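PDB 6PB3: rhizobiales Sp. Pch2 from Marine metagenome, which probably uses ATP, as a hexameric AAA+ ATPase related to TRIP13 and Pch2, to remodel HORMA domain proteins that regulate bacterial cGAS-like enzymes in phage immunity. Local coordinates for residues Q126-A131 / V180-R185; H134-A139 / I187-N192; P226-R231 / G251-T256. One frame throughout, in Å; residues are numbered along the deposited sequence.

Contact 1: Q126-A131 / V180-R185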
# COMPACT_ATOMS: atom_id res chain seq x y z
N GLN A 126 0.75 33.23 7.33
CA GLN A 126 0.84 34.67 7.11
C GLN A 126 0.52 35.02 5.66
O GLN A 126 -0.20 35.99 5.39
CB GLN A 126 2.24 35.17 7.49
CG GLN A 126 2.66 34.94 8.94
CD GLN A 126 4.07 35.43 9.23
OE1 GLN A 126 4.94 35.43 8.36
NE2 GLN A 126 4.30 35.87 10.47
N LEU A 127 1.06 34.25 4.71
CA LEU A 127 0.82 34.54 3.30
C LEU A 127 -0.66 34.47 2.95
O LEU A 127 -1.18 35.33 2.24
CB LEU A 127 1.62 33.57 2.43
CG LEU A 127 1.49 33.64 0.90
CD1 LEU A 127 1.73 35.05 0.37
CD2 LEU A 127 2.46 32.66 0.26
N ILE A 128 -1.36 33.45 3.46
CA ILE A 128 -2.76 33.27 3.11
C ILE A 128 -3.61 34.39 3.70
O ILE A 128 -4.45 34.98 3.01
CB ILE A 128 -3.24 31.89 3.58
CG1 ILE A 128 -2.59 30.80 2.73
CG2 ILE A 128 -4.75 31.81 3.53
CD1 ILE A 128 -2.77 29.40 3.28
N SER A 129 -3.40 34.70 4.99
CA SER A 129 -4.08 35.83 5.62
C SER A 129 -3.87 37.11 4.83
O SER A 129 -4.83 37.80 4.48
CB SER A 129 -3.59 36.01 7.05
OG SER A 129 -3.89 34.87 7.83
N ALA A 130 -2.60 37.44 4.54
CA ALA A 130 -2.31 38.67 3.82
C ALA A 130 -3.06 38.71 2.50
O ALA A 130 -3.73 39.70 2.18
CB ALA A 130 -0.81 38.80 3.58
N ALA A 131 -3.00 37.62 1.73
CA ALA A 131 -3.69 37.56 0.45
C ALA A 131 -5.18 37.85 0.62
O ALA A 131 -5.77 38.61 -0.15
CB ALA A 131 -3.48 36.20 -0.20
N VAL A 180 -4.57 25.89 6.57
CA VAL A 180 -5.94 25.57 6.17
C VAL A 180 -6.92 26.48 6.89
O VAL A 180 -7.90 26.96 6.31
CB VAL A 180 -6.24 24.08 6.43
CG1 VAL A 180 -7.71 23.78 6.22
CG2 VAL A 180 -5.39 23.21 5.52
N ASN A 181 -6.65 26.77 8.17
CA ASN A 181 -7.58 27.60 8.93
C ASN A 181 -7.59 29.03 8.42
O ASN A 181 -8.65 29.65 8.31
CB ASN A 181 -7.24 27.55 10.41
CG ASN A 181 -8.35 26.96 11.23
OD1 ASN A 181 -8.53 25.74 11.27
ND2 ASN A 181 -9.14 27.82 11.88
N ALA A 182 -6.41 29.57 8.09
CA ALA A 182 -6.35 30.91 7.50
C ALA A 182 -7.13 30.97 6.20
O ALA A 182 -7.77 31.99 5.89
CB ALA A 182 -4.89 31.31 7.27
N PHE A 183 -7.09 29.90 5.41
CA PHE A 183 -7.78 29.87 4.13
C PHE A 183 -9.29 29.81 4.34
O PHE A 183 -10.05 30.53 3.67
CB PHE A 183 -7.29 28.66 3.34
CG PHE A 183 -7.77 28.63 1.93
CD1 PHE A 183 -7.32 29.57 1.01
CD2 PHE A 183 -8.66 27.66 1.51
CE1 PHE A 183 -7.75 29.54 -0.30
CE2 PHE A 183 -9.10 27.62 0.20
CZ PHE A 183 -8.65 28.56 -0.70
N ILE A 184 -9.74 28.95 5.26
CA ILE A 184 -11.15 28.82 5.59
C ILE A 184 -11.71 30.15 6.08
O ILE A 184 -12.77 30.61 5.64
CB ILE A 184 -11.35 27.73 6.65
CG1 ILE A 184 -11.16 26.34 6.04
CG2 ILE A 184 -12.67 27.87 7.35
CD1 ILE A 184 -10.79 25.35 7.12
N ARG A 185 -11.02 30.76 7.04
CA ARG A 185 -11.44 32.07 7.54
C ARG A 185 -11.52 33.09 6.41
O ARG A 185 -12.43 33.92 6.38
CB ARG A 185 -10.49 32.53 8.64
CG ARG A 185 -10.55 31.67 9.89
CD ARG A 185 -9.48 32.04 10.90
NE ARG A 185 -9.49 31.12 12.03
CZ ARG A 185 -8.73 31.26 13.12
NH1 ARG A 185 -7.90 32.29 13.23
NH2 ARG A 185 -8.81 30.37 14.11
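Helices 126-131 and 180-185 run almost parallel, their axes inclined by 10° and approaching to 8.5 Å, and their backbones come nearest where Ser-129 faces Ala-182, with the two CA atoms 5.7 Å apart. So close a pairing asks for small side chains between the helices, and Ala-182 meets the need: its lone methyl points at the other helix and fills the gap between Ile-128 and Ser-129 without pushing the backbones apart. Ile-128 supplies most of the apolar surface from its own helix. Its CG2 branch, which extends opposite the backbone N about the CA-CB bond, does the touching, lying 3.8 Å from Ala-182 CB. The same methyl presses against the backbone between Ala-182 and Phe-183, with Ile-128 CG2 3.6 Å from Phe-183 N, and sits at the edge of the Phe-183 ring, close to its plane. A beta-branched residue suits this place because a methyl so near the main chain can pack into the neighbouring helix's backbone. Ser-129 closes the contact on the more open side; its OG rests 3.7 Å from Ala-182 CB while hydrogen-bonding back to Thr-125 O in the preceding turn, so a polar atom can lie beside a methyl at little cost. The Phe-183 ring turns toward the sheet, reaching Val-199 and Met-201 of strand 197-203 and meeting Phe-132. Leu-127 and Ala-131 pack on Leu-111 of strand 105-111. Two nearly parallel helices laid side by side over parallel strands are characteristic of the alpha/beta P-loop NTPase core found in AAA+ ATPases.

Contact 2: H134-A139 / I187-N192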
# COMPACT_ATOMS: atom_id res chain seq x y z
N HIS A 134 -5.75 41.58 1.60
CA HIS A 134 -5.63 42.42 0.41
C HIS A 134 -6.86 42.25 -0.48
O HIS A 134 -7.42 43.24 -0.96
CB HIS A 134 -4.35 42.07 -0.35
CG HIS A 134 -4.08 42.96 -1.53
ND1 HIS A 134 -4.14 42.51 -2.83
CD2 HIS A 134 -3.73 44.27 -1.60
CE1 HIS A 134 -3.85 43.50 -3.65
NE2 HIS A 134 -3.59 44.57 -2.93
N THR A 135 -7.29 41.01 -0.69
CA THR A 135 -8.44 40.76 -1.56
C THR A 135 -9.68 41.48 -1.04
O THR A 135 -10.41 42.11 -1.81
CB THR A 135 -8.69 39.26 -1.67
OG1 THR A 135 -7.48 38.62 -2.11
CG2 THR A 135 -9.79 38.98 -2.67
N VAL A 136 -9.92 41.42 0.28
CA VAL A 136 -11.05 42.12 0.87
C VAL A 136 -10.94 43.62 0.65
O VAL A 136 -11.90 44.28 0.26
CB VAL A 136 -11.16 41.77 2.37
CG1 VAL A 136 -12.23 42.61 3.05
CG2 VAL A 136 -11.43 40.28 2.56
N SER A 137 -9.75 44.18 0.90
CA SER A 137 -9.57 45.62 0.75
C SER A 137 -9.86 46.07 -0.69
O SER A 137 -10.63 47.01 -0.91
CB SER A 137 -8.15 46.01 1.16
OG SER A 137 -7.89 47.37 0.89
N GLU A 138 -9.25 45.39 -1.67
CA GLU A 138 -9.47 45.77 -3.06
C GLU A 138 -10.92 45.61 -3.46
O GLU A 138 -11.47 46.44 -4.19
CB GLU A 138 -8.56 44.94 -3.96
CG GLU A 138 -7.13 45.43 -3.99
CD GLU A 138 -7.04 46.87 -4.48
OE1 GLU A 138 -7.60 47.17 -5.55
OE2 GLU A 138 -6.41 47.70 -3.77
N ALA A 139 -11.58 44.55 -2.99
CA ALA A 139 -12.99 44.34 -3.33
C ALA A 139 -13.87 45.44 -2.74
O ALA A 139 -14.89 45.81 -3.34
CB ALA A 139 -13.45 42.97 -2.84
N ILE A 187 -12.11 32.50 3.12
CA ILE A 187 -13.26 32.19 2.27
C ILE A 187 -14.56 32.62 2.94
O ILE A 187 -15.43 33.21 2.30
CB ILE A 187 -13.28 30.69 1.97
CG1 ILE A 187 -12.09 30.31 1.10
CG2 ILE A 187 -14.60 30.28 1.35
CD1 ILE A 187 -12.04 28.84 0.85
N ASP A 188 -14.72 32.28 4.22
CA ASP A 188 -15.93 32.67 4.94
C ASP A 188 -16.08 34.19 4.95
O ASP A 188 -17.19 34.71 4.78
CB ASP A 188 -15.87 32.14 6.37
CG ASP A 188 -16.01 30.65 6.43
OD1 ASP A 188 -16.33 30.05 5.39
OD2 ASP A 188 -15.79 30.08 7.52
N ARG A 189 -14.98 34.90 5.14
CA ARG A 189 -15.03 36.36 5.18
C ARG A 189 -15.50 36.93 3.84
O ARG A 189 -16.29 37.87 3.81
CB ARG A 189 -13.65 36.88 5.56
CG ARG A 189 -13.57 38.33 5.94
CD ARG A 189 -12.17 38.61 6.45
NE ARG A 189 -11.82 40.02 6.41
CZ ARG A 189 -10.57 40.48 6.46
NH1 ARG A 189 -9.56 39.62 6.54
NH2 ARG A 189 -10.34 41.78 6.40
N LEU A 190 -15.03 36.35 2.73
CA LEU A 190 -15.51 36.78 1.42
C LEU A 190 -16.99 36.45 1.25
O LEU A 190 -17.73 37.19 0.60
CB LEU A 190 -14.69 36.12 0.31
CG LEU A 190 -13.22 36.52 0.18
CD1 LEU A 190 -12.58 35.89 -1.07
CD2 LEU A 190 -13.07 38.02 0.14
N GLY A 191 -17.43 35.31 1.81
CA GLY A 191 -18.81 34.91 1.66
C GLY A 191 -19.75 35.72 2.53
O GLY A 191 -20.84 36.10 2.09
N ASN A 192 -19.33 36.02 3.76
CA ASN A 192 -20.14 36.83 4.66
C ASN A 192 -20.49 38.17 4.04
O ASN A 192 -21.65 38.61 4.09
CB ASN A 192 -19.42 37.01 6.00
CG ASN A 192 -19.66 35.87 6.97
OD1 ASN A 192 -20.66 35.15 6.86
ND2 ASN A 192 -18.76 35.71 7.93
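Val-136 projects at about a right angle to the side chain of Arg-189 and also meets Leu-190, so that one short branched residue serves two neighbours of the opposite helix. The methyl CG2 of Val-136 touches both partners: Leu-190 CD2 lies 3.7 Å from it, and Val-136 CG2 also stands 3.9 Å above one face of the Arg-189 guanidinium, displaced toward its rim. Val-136 CG1 completes this apolar support at 3.9 Å from Arg-189 NH2. Arg-189 arrives there because CG is trans to the backbone N (chi1 -168°) and the chain then stays extended to NE, carrying the charged group across the gap to helix 134-139. Its NH2 forms a salt bridge with Glu-133, one turn away from Val-136, so a long arginine can lay its flat end over a methyl while its charge is answered near the surface.

The helices themselves are nearly parallel, 17° apart, with axes 10.7 Å from each other, as expected of neighbouring helices on one face of the AAA+ alpha/beta core. That separation leaves room for larger apolar groups: Leu-190 slips between the helices and the sheet, reaching Ala-197 and Val-199 of strand 197-203. Beside it, Thr-135 offers CG2 to Leu-190 CD2 at 4.4 Å, and its OG1 is satisfied by Ala-131 O one turn earlier, which lets threonine sit buried against Val-153 and Leu-155 of strand 151-157.

Contact 3: P226-R231 / G251-T256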
# COMPACT_ATOMS: atom_id res chain seq x y z
N PRO A 226 -10.99 13.03 -21.63
CA PRO A 226 -11.99 13.57 -22.55
C PRO A 226 -12.84 12.46 -23.14
O PRO A 226 -12.34 11.38 -23.49
CB PRO A 226 -11.15 14.27 -23.63
CG PRO A 226 -9.82 13.65 -23.53
CD PRO A 226 -9.63 13.36 -22.06
N ASN A 227 -14.14 12.73 -23.25
CA ASN A 227 -15.06 11.81 -23.88
C ASN A 227 -14.97 11.97 -25.40
O ASN A 227 -14.19 12.78 -25.91
CB ASN A 227 -16.48 12.02 -23.36
CG ASN A 227 -17.01 13.42 -23.64
OD1 ASN A 227 -16.68 14.05 -24.65
ND2 ASN A 227 -17.84 13.92 -22.73
N ASP A 228 -15.77 11.19 -26.13
CA ASP A 228 -15.64 11.17 -27.58
C ASP A 228 -15.86 12.56 -28.18
O ASP A 228 -15.13 12.96 -29.09
CB ASP A 228 -16.59 10.15 -28.18
CG ASP A 228 -16.27 8.72 -27.73
OD1 ASP A 228 -15.96 8.53 -26.53
OD2 ASP A 228 -16.32 7.80 -28.57
N ALA A 229 -16.83 13.31 -27.65
CA ALA A 229 -17.07 14.66 -28.18
C ALA A 229 -15.87 15.56 -27.92
O ALA A 229 -15.44 16.30 -28.80
CB ALA A 229 -18.34 15.26 -27.57
N GLN A 230 -15.32 15.50 -26.70
CA GLN A 230 -14.17 16.34 -26.38
C GLN A 230 -12.94 15.95 -27.20
O GLN A 230 -12.18 16.82 -27.64
CB GLN A 230 -13.87 16.28 -24.89
CG GLN A 230 -15.01 16.91 -24.07
CD GLN A 230 -14.93 16.56 -22.59
OE1 GLN A 230 -14.69 15.41 -22.22
NE2 GLN A 230 -15.15 17.55 -21.75
N ARG A 231 -12.73 14.64 -27.41
CA ARG A 231 -11.62 14.23 -28.26
C ARG A 231 -11.84 14.68 -29.69
O ARG A 231 -10.90 15.12 -30.36
CB ARG A 231 -11.43 12.70 -28.18
CG ARG A 231 -11.11 12.22 -26.78
CD ARG A 231 -10.45 10.85 -26.81
NE ARG A 231 -11.24 9.88 -27.54
CZ ARG A 231 -12.37 9.35 -27.08
NH1 ARG A 231 -12.82 9.71 -25.88
NH2 ARG A 231 -13.03 8.47 -27.81
N GLY A 251 -11.76 7.90 -36.85
CA GLY A 251 -10.76 6.89 -36.55
C GLY A 251 -9.81 7.32 -35.45
O GLY A 251 -9.48 6.54 -34.55
N LEU A 252 -9.37 8.58 -35.48
CA LEU A 252 -8.47 9.06 -34.44
C LEU A 252 -9.21 9.27 -33.12
O LEU A 252 -8.62 9.10 -32.05
CB LEU A 252 -7.82 10.37 -34.87
CG LEU A 252 -6.80 10.37 -36.00
CD1 LEU A 252 -6.53 11.80 -36.45
CD2 LEU A 252 -5.51 9.71 -35.51
N VAL A 253 -10.49 9.63 -33.19
CA VAL A 253 -11.31 9.68 -31.98
C VAL A 253 -11.41 8.29 -31.36
O VAL A 253 -11.26 8.11 -30.15
CB VAL A 253 -12.71 10.23 -32.32
CG1 VAL A 253 -13.65 10.04 -31.13
CG2 VAL A 253 -12.62 11.69 -32.71
N ALA A 254 -11.66 7.28 -32.19
CA ALA A 254 -11.76 5.92 -31.68
C ALA A 254 -10.42 5.42 -31.18
O ALA A 254 -10.35 4.73 -30.14
CB ALA A 254 -12.32 4.99 -32.77
N ALA A 255 -9.33 5.75 -31.88
CA ALA A 255 -8.02 5.27 -31.47
C ALA A 255 -7.56 5.90 -30.16
O ALA A 255 -6.69 5.33 -29.49
CB ALA A 255 -6.99 5.55 -32.56
N THR A 256 -8.13 7.03 -29.76
CA THR A 256 -7.72 7.67 -28.53
C THR A 256 -8.70 7.44 -27.39
O THR A 256 -8.50 7.96 -26.28
CB THR A 256 -7.49 9.17 -28.78
OG1 THR A 256 -8.67 9.77 -29.32
CG2 THR A 256 -6.35 9.33 -29.77
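The guanidinium of Arg-231 meets its partners at its edges, with Val-253 O, Thr-256 OG1 and Pro-226 O all near its plane. NE and NH2, neighbours along one edge, both donate to the single oxygen Val-253 O. The bond from Arg-231 NE, 3.2 Å to Val-253 O, lies in the carbonyl plane and uses a lone pair; that from Arg-231 NH2, 3.0 Å to the same oxygen, arrives from above that plane, 46° out of it. Both are moderately bent. On the other side of the group, Arg-231 NH1 donates to Pro-226 O at 3.0 Å, so the flat end is held between the segment leading into one helix and the last turn of the other. Asp-228 OD1 adds a salt bridge at 3.2 Å from Arg-231 NH2, with weak hydrogen bonds to NH1 and NH2, and probably balances part of the charge. A bend at chi3 (-54°) turns the arginine along Thr-256, so that the arginine chain and the Thr-256 side chain run alongside each other, pointing opposite ways. Arginine suits this buried place because several donors in one plane can meet carbonyls of both segments.

Val-253 supplies the apolar counterpart: its CG1 lies 3.7 Å from Arg-231 NH2 and also packs against the main chain and CB of Asp-228. Helix 228-239 starts with a capping box, in which Asn-227 OD1 accepts from Gln-230 N at 2.9 Å and Gln-230 OE1 accepts from Asn-227 N in return. The contact thus joins the start of helix 228-239 to the end of helix 246-255 in the helical part that follows strand 219-223. Pro-226 and Thr-256 pack on helix 268-283, Leu-252 and Ala-255 on helix 291-300, and Gln-230 reaches helix 33-47.

Overall arrangement
Contacts 1 and 2 are successive steps along one helix pair, 124-141 with 179-192; their centres lie 11 Å apart, and their segments alternate along the chain. Together they set these two helices side by side over the sheet, with strand 151-157 falling between them in sequence and strand 197-203 following. Contact 3 comes later, after strand 219-223, and joins helices 228-239 and 246-255 on the opposite side of the chain's centre, its centre about 41 and 42 Å from the centres of contacts 1 and 2. The first two therefore belong to the alpha/beta AAA+ core, which probably binds the nucleotide, and the third to the helical region beyond it, a two-part build consistent with an AAA+ remodeller.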